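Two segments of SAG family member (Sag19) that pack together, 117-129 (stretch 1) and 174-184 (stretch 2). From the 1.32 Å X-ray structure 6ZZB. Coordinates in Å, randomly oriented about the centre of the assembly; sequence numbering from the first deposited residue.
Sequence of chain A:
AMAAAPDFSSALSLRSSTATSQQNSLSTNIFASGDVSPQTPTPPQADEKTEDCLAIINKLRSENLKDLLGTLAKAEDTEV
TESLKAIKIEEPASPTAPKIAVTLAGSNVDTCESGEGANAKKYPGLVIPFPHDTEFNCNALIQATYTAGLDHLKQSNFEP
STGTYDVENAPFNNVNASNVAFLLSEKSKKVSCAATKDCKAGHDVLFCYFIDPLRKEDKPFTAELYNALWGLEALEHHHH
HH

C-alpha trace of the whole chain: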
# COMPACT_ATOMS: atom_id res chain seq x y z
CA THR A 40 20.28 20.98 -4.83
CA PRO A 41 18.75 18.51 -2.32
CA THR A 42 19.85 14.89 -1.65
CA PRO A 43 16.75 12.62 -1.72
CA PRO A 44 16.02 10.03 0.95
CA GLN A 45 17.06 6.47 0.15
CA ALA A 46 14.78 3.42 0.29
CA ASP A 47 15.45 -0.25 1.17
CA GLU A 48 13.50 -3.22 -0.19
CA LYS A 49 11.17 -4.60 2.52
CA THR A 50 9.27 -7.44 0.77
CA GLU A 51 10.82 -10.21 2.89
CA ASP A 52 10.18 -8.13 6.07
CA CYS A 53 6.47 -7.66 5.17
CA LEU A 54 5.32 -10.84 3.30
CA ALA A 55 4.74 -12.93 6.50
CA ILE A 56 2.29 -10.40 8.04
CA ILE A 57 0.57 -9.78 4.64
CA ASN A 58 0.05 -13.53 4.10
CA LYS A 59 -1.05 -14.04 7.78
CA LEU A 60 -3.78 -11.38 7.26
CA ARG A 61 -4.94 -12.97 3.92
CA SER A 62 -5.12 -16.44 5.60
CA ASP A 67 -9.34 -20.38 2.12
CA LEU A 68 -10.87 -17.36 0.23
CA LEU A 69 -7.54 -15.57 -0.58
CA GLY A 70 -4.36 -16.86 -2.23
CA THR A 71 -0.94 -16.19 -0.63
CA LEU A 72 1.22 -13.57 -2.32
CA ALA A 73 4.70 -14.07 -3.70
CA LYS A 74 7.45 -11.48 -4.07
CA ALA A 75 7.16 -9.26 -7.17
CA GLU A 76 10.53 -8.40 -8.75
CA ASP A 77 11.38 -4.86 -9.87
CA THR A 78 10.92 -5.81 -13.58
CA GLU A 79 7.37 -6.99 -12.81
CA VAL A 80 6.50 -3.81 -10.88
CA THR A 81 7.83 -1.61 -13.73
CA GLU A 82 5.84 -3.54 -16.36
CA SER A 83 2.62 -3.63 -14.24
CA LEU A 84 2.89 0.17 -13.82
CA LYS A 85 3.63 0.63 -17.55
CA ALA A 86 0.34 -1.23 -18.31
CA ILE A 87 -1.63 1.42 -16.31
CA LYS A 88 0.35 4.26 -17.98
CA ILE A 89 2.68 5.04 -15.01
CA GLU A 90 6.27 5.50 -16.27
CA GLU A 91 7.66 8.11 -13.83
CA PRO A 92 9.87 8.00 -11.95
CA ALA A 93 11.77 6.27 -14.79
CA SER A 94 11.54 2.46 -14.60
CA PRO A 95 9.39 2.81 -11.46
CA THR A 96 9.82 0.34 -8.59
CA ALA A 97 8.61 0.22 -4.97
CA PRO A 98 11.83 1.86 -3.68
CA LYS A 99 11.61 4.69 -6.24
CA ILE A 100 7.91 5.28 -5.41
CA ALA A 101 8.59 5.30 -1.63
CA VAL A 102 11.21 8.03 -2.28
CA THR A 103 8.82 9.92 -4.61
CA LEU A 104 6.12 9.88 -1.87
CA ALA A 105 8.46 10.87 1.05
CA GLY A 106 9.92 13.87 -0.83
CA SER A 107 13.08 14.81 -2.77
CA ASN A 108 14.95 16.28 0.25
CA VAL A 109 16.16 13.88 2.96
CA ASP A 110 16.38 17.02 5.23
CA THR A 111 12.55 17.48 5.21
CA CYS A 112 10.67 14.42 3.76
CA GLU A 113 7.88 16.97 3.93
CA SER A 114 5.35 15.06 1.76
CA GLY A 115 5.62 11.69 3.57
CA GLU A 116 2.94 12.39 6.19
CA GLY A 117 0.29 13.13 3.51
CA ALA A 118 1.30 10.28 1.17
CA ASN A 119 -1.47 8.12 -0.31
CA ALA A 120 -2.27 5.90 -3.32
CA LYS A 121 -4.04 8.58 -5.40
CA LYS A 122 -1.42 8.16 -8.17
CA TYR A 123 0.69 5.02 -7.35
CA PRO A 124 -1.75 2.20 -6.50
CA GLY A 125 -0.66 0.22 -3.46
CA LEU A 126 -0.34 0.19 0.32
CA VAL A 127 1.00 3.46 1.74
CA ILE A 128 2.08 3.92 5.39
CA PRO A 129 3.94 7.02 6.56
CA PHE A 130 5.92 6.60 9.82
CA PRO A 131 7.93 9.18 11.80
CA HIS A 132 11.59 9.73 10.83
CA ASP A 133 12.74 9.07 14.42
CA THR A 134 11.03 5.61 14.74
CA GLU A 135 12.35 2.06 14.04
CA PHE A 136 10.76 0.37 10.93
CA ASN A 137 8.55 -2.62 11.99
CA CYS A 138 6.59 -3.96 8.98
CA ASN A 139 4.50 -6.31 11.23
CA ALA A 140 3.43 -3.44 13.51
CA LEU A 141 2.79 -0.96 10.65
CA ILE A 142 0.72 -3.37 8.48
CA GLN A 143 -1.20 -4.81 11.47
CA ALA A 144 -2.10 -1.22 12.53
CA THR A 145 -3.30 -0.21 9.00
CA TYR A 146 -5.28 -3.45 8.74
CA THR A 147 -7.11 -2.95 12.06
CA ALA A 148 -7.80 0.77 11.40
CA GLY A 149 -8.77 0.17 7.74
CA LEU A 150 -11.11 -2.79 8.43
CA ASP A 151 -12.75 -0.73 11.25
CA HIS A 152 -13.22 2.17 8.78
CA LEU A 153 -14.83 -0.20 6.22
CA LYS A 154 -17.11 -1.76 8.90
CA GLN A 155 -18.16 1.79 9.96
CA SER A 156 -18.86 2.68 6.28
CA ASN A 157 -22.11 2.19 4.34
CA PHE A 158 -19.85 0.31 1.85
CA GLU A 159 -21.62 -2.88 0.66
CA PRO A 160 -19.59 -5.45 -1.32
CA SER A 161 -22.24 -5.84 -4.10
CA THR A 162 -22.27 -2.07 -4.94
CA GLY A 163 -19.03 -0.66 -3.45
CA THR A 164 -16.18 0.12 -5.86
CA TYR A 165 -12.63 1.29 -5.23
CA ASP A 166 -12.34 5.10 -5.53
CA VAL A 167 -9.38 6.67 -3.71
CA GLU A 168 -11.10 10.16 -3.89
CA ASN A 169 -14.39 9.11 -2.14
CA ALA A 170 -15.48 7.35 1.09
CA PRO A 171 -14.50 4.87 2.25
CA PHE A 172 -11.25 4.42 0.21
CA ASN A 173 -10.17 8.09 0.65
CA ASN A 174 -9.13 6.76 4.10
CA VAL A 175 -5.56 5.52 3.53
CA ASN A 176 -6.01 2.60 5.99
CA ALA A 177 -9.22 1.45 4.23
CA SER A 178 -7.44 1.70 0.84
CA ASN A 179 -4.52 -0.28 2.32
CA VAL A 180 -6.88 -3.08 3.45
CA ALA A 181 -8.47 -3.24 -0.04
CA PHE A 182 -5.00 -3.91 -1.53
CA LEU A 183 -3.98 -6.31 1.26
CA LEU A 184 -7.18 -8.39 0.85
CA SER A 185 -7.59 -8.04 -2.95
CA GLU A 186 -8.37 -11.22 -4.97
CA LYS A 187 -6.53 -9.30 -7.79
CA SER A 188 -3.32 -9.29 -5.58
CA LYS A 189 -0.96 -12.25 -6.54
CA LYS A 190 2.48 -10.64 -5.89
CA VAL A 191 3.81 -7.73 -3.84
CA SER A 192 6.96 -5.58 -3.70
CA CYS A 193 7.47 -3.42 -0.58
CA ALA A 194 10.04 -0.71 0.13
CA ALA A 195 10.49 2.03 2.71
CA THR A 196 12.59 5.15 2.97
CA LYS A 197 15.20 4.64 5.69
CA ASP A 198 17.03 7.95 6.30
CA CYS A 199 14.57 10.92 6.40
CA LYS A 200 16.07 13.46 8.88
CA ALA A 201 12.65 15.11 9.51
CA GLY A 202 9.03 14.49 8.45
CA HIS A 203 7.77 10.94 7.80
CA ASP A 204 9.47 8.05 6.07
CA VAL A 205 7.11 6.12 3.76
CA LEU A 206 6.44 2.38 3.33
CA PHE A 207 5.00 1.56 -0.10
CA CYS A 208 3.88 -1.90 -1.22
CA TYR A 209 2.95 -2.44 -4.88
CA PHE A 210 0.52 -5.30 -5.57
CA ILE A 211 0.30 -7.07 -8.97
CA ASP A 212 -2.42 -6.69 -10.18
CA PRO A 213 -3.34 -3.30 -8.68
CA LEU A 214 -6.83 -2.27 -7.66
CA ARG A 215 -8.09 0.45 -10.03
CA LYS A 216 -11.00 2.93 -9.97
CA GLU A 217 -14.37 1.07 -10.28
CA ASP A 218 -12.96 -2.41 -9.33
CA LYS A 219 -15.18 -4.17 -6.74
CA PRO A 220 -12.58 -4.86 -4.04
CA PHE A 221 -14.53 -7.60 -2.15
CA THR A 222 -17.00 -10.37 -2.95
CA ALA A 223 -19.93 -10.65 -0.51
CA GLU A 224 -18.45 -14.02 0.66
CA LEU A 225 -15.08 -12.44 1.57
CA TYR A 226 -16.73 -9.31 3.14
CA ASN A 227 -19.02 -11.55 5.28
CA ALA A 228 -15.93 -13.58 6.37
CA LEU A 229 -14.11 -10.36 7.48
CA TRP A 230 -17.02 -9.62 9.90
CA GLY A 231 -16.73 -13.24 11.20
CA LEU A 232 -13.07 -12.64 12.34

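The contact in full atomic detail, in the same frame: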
# COMPACT_ATOMS: atom_id res chain seq x y z
N GLY A 117 1.51 13.07 4.32
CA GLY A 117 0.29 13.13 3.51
C GLY A 117 0.26 12.12 2.38
O GLY A 117 -0.68 12.18 1.59
N ALA A 118 1.23 11.20 2.31
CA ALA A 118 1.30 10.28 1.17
C ALA A 118 0.06 9.38 1.13
O ALA A 118 -0.47 8.94 2.16
CB ALA A 118 2.55 9.45 1.26
N ASN A 119 -0.34 9.05 -0.09
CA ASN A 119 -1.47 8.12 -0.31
C ASN A 119 -1.30 7.49 -1.69
O ASN A 119 -0.30 7.74 -2.38
CB ASN A 119 -2.80 8.87 -0.15
CG ASN A 119 -2.90 10.02 -1.12
OD1 ASN A 119 -2.54 9.93 -2.28
ND2 ASN A 119 -3.37 11.18 -0.63
N ALA A 120 -2.26 6.67 -2.06
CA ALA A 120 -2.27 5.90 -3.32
C ALA A 120 -3.10 6.60 -4.40
O ALA A 120 -3.55 5.93 -5.32
CB ALA A 120 -2.73 4.50 -3.09
N LYS A 121 -3.19 7.91 -4.39
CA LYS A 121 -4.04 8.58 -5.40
C LYS A 121 -3.43 8.44 -6.79
O LYS A 121 -4.20 8.52 -7.78
CB LYS A 121 -4.22 10.04 -5.04
CG LYS A 121 -3.01 10.90 -5.22
CD LYS A 121 -3.32 12.36 -5.00
CE LYS A 121 -2.10 13.22 -5.19
NZ LYS A 121 -2.45 14.65 -4.96
N LYS A 122 -2.11 8.29 -6.89
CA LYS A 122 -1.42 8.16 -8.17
C LYS A 122 -0.82 6.75 -8.30
O LYS A 122 -1.05 6.09 -9.33
CB LYS A 122 -0.32 9.20 -8.35
CG LYS A 122 0.52 9.02 -9.59
CD LYS A 122 1.42 10.20 -9.81
CE LYS A 122 2.20 10.12 -11.08
NZ LYS A 122 2.78 11.46 -11.34
N TYR A 123 -0.03 6.32 -7.33
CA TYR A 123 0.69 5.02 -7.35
C TYR A 123 -0.16 4.05 -6.56
O TYR A 123 -0.26 4.19 -5.35
CB TYR A 123 2.09 5.16 -6.76
CG TYR A 123 2.94 6.14 -7.53
CD1 TYR A 123 3.55 5.74 -8.71
CD2 TYR A 123 3.16 7.42 -7.09
CE1 TYR A 123 4.33 6.61 -9.45
CE2 TYR A 123 3.92 8.32 -7.82
CZ TYR A 123 4.51 7.90 -8.98
OH TYR A 123 5.24 8.79 -9.71
N PRO A 124 -0.85 3.09 -7.22
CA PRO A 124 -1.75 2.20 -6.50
C PRO A 124 -0.96 1.22 -5.65
O PRO A 124 -0.04 0.57 -6.15
CB PRO A 124 -2.53 1.48 -7.60
CG PRO A 124 -1.71 1.61 -8.83
CD PRO A 124 -0.83 2.83 -8.67
N GLY A 125 -1.26 1.18 -4.37
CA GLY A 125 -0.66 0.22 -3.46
C GLY A 125 -0.95 0.59 -2.04
O GLY A 125 -1.76 1.51 -1.77
N LEU A 126 -0.33 -0.12 -1.13
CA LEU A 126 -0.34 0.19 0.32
C LEU A 126 0.64 1.31 0.59
O LEU A 126 1.77 1.29 0.10
CB LEU A 126 -0.03 -1.08 1.11
CG LEU A 126 0.18 -0.91 2.61
CD1 LEU A 126 -0.25 -2.18 3.34
CD2 LEU A 126 1.64 -0.55 2.92
N VAL A 127 0.18 2.29 1.37
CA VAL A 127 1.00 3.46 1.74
C VAL A 127 0.92 3.64 3.24
O VAL A 127 -0.18 3.86 3.75
CB VAL A 127 0.53 4.72 1.01
CG1 VAL A 127 1.36 5.93 1.37
CG2 VAL A 127 0.51 4.51 -0.48
N ILE A 128 2.05 3.64 3.93
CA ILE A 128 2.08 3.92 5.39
C ILE A 128 3.22 4.87 5.69
O ILE A 128 4.39 4.48 5.66
CB ILE A 128 2.20 2.65 6.22
CG1 ILE A 128 1.09 1.64 5.92
CG2 ILE A 128 2.24 3.01 7.69
CD1 ILE A 128 1.24 0.31 6.62
N PRO A 129 2.92 6.14 6.02
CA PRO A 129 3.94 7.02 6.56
C PRO A 129 4.26 6.64 8.01
O PRO A 129 3.40 6.10 8.70
CB PRO A 129 3.29 8.41 6.51
CG PRO A 129 2.06 8.24 5.65
CD PRO A 129 1.62 6.81 5.86
N ASN A 174 -9.88 7.07 2.86
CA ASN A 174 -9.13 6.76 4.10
C ASN A 174 -7.97 5.84 3.72
O ASN A 174 -8.22 4.77 3.14
CB ASN A 174 -10.08 6.15 5.14
CG ASN A 174 -9.39 5.71 6.40
OD1 ASN A 174 -8.64 4.73 6.38
ND2 ASN A 174 -9.64 6.40 7.51
N VAL A 175 -6.75 6.25 4.03
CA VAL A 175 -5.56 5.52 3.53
C VAL A 175 -5.55 4.11 4.13
O VAL A 175 -5.19 3.14 3.44
CB VAL A 175 -4.27 6.30 3.82
CG1 VAL A 175 -3.05 5.51 3.37
CG2 VAL A 175 -4.27 7.65 3.15
N ASN A 176 -5.96 3.94 5.39
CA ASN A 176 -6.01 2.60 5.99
C ASN A 176 -7.01 1.73 5.24
O ASN A 176 -6.75 0.55 5.03
CB ASN A 176 -6.29 2.67 7.49
CG ASN A 176 -5.31 3.52 8.25
OD1 ASN A 176 -5.69 4.49 8.94
ND2 ASN A 176 -4.05 3.18 8.16
N ALA A 177 -8.22 2.24 4.96
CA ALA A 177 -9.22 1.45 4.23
C ALA A 177 -8.71 1.06 2.84
O ALA A 177 -8.91 -0.09 2.44
CB ALA A 177 -10.51 2.23 4.12
N SER A 178 -8.08 1.99 2.15
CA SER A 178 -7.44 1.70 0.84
C SER A 178 -6.41 0.60 1.03
O SER A 178 -6.36 -0.37 0.29
CB SER A 178 -6.87 2.95 0.28
OG SER A 178 -6.20 2.69 -0.96
N ASN A 179 -5.58 0.72 2.05
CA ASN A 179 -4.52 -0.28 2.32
C ASN A 179 -5.14 -1.66 2.50
O ASN A 179 -4.60 -2.63 1.96
CB ASN A 179 -3.68 0.11 3.52
CG ASN A 179 -2.76 1.28 3.29
OD1 ASN A 179 -2.53 1.69 2.15
ND2 ASN A 179 -2.21 1.85 4.37
N VAL A 180 -6.24 -1.77 3.23
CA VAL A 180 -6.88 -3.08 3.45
C VAL A 180 -7.43 -3.62 2.13
O VAL A 180 -7.35 -4.84 1.92
CB VAL A 180 -8.00 -2.95 4.50
CG1 VAL A 180 -8.91 -4.16 4.51
CG2 VAL A 180 -7.38 -2.69 5.83
N ALA A 181 -7.97 -2.78 1.28
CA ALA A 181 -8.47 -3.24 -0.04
C ALA A 181 -7.33 -3.89 -0.82
O ALA A 181 -7.54 -4.96 -1.36
CB ALA A 181 -9.11 -2.10 -0.77
N PHE A 182 -6.14 -3.30 -0.79
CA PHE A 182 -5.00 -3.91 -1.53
C PHE A 182 -4.56 -5.18 -0.83
O PHE A 182 -4.31 -6.20 -1.48
CB PHE A 182 -3.83 -2.94 -1.64
CG PHE A 182 -4.01 -1.90 -2.69
CD1 PHE A 182 -3.61 -2.16 -3.99
CD2 PHE A 182 -4.59 -0.69 -2.40
CE1 PHE A 182 -3.77 -1.20 -4.97
CE2 PHE A 182 -4.78 0.27 -3.39
CZ PHE A 182 -4.40 -0.01 -4.69
N LEU A 183 -4.45 -5.15 0.49
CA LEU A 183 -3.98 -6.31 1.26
C LEU A 183 -4.87 -7.52 1.00
O LEU A 183 -4.35 -8.65 0.97
CB LEU A 183 -3.97 -6.02 2.76
CG LEU A 183 -2.84 -5.12 3.24
CD1 LEU A 183 -3.14 -4.57 4.62
CD2 LEU A 183 -1.53 -5.88 3.26
N LEU A 184 -6.17 -7.30 0.93
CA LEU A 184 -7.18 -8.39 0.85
C LEU A 184 -7.74 -8.54 -0.55
O LEU A 184 -8.81 -9.20 -0.70
CB LEU A 184 -8.30 -8.10 1.85
CG LEU A 184 -7.86 -8.07 3.30
CD1 LEU A 184 -9.09 -7.91 4.19
CD2 LEU A 184 -7.11 -9.32 3.71
O HOH W 1 -3.64 2.71 -0.13

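The strongest link is a pair of hydrogen bonds between one helix side chain and one strand residue. V127 N donates to N179 OD1 at 2.9 Å with an N-H...O angle of 165°, and N179 ND2 donates to V127 O at 2.9 Å and 166°. Both are nearly linear, so the carboxamide of N179 (chi1 -72°, m) satisfies the two backbone polar groups of V127 at once. Asparagine suits this buried site because its short amide carries an acceptor and a donor side by side.

A water extends the network: the water O lies 2.8 Å from G125 O and 2.7 Å from N179 OD1, donating to both, and accepts from S178 OG at 2.7 Å.

Packing flanks this polar centre. The F182 ring lies against G125, whose CA sits 3.7 Å from the ring centroid and 10° off its normal, a CH-pi contact over the face. The backbone of G125 lies close to the ring, its N 3.4 Å from F182 CZ; a CB here would point away from the helix, so the approach does not depend on the side chain being absent. P124 CB adds an apolar contact to F182 CZ at 3.8 Å, and L126 CD1 meets L183 CG at 3.9 Å. Toward the start of the helix, V175 CG2 packs on N119 CB (3.8 Å), while V175 CG1 lies 4.4 Å from V127 CB.

In all, 443 Å² is buried, with F182, N179 and L126 contributing most.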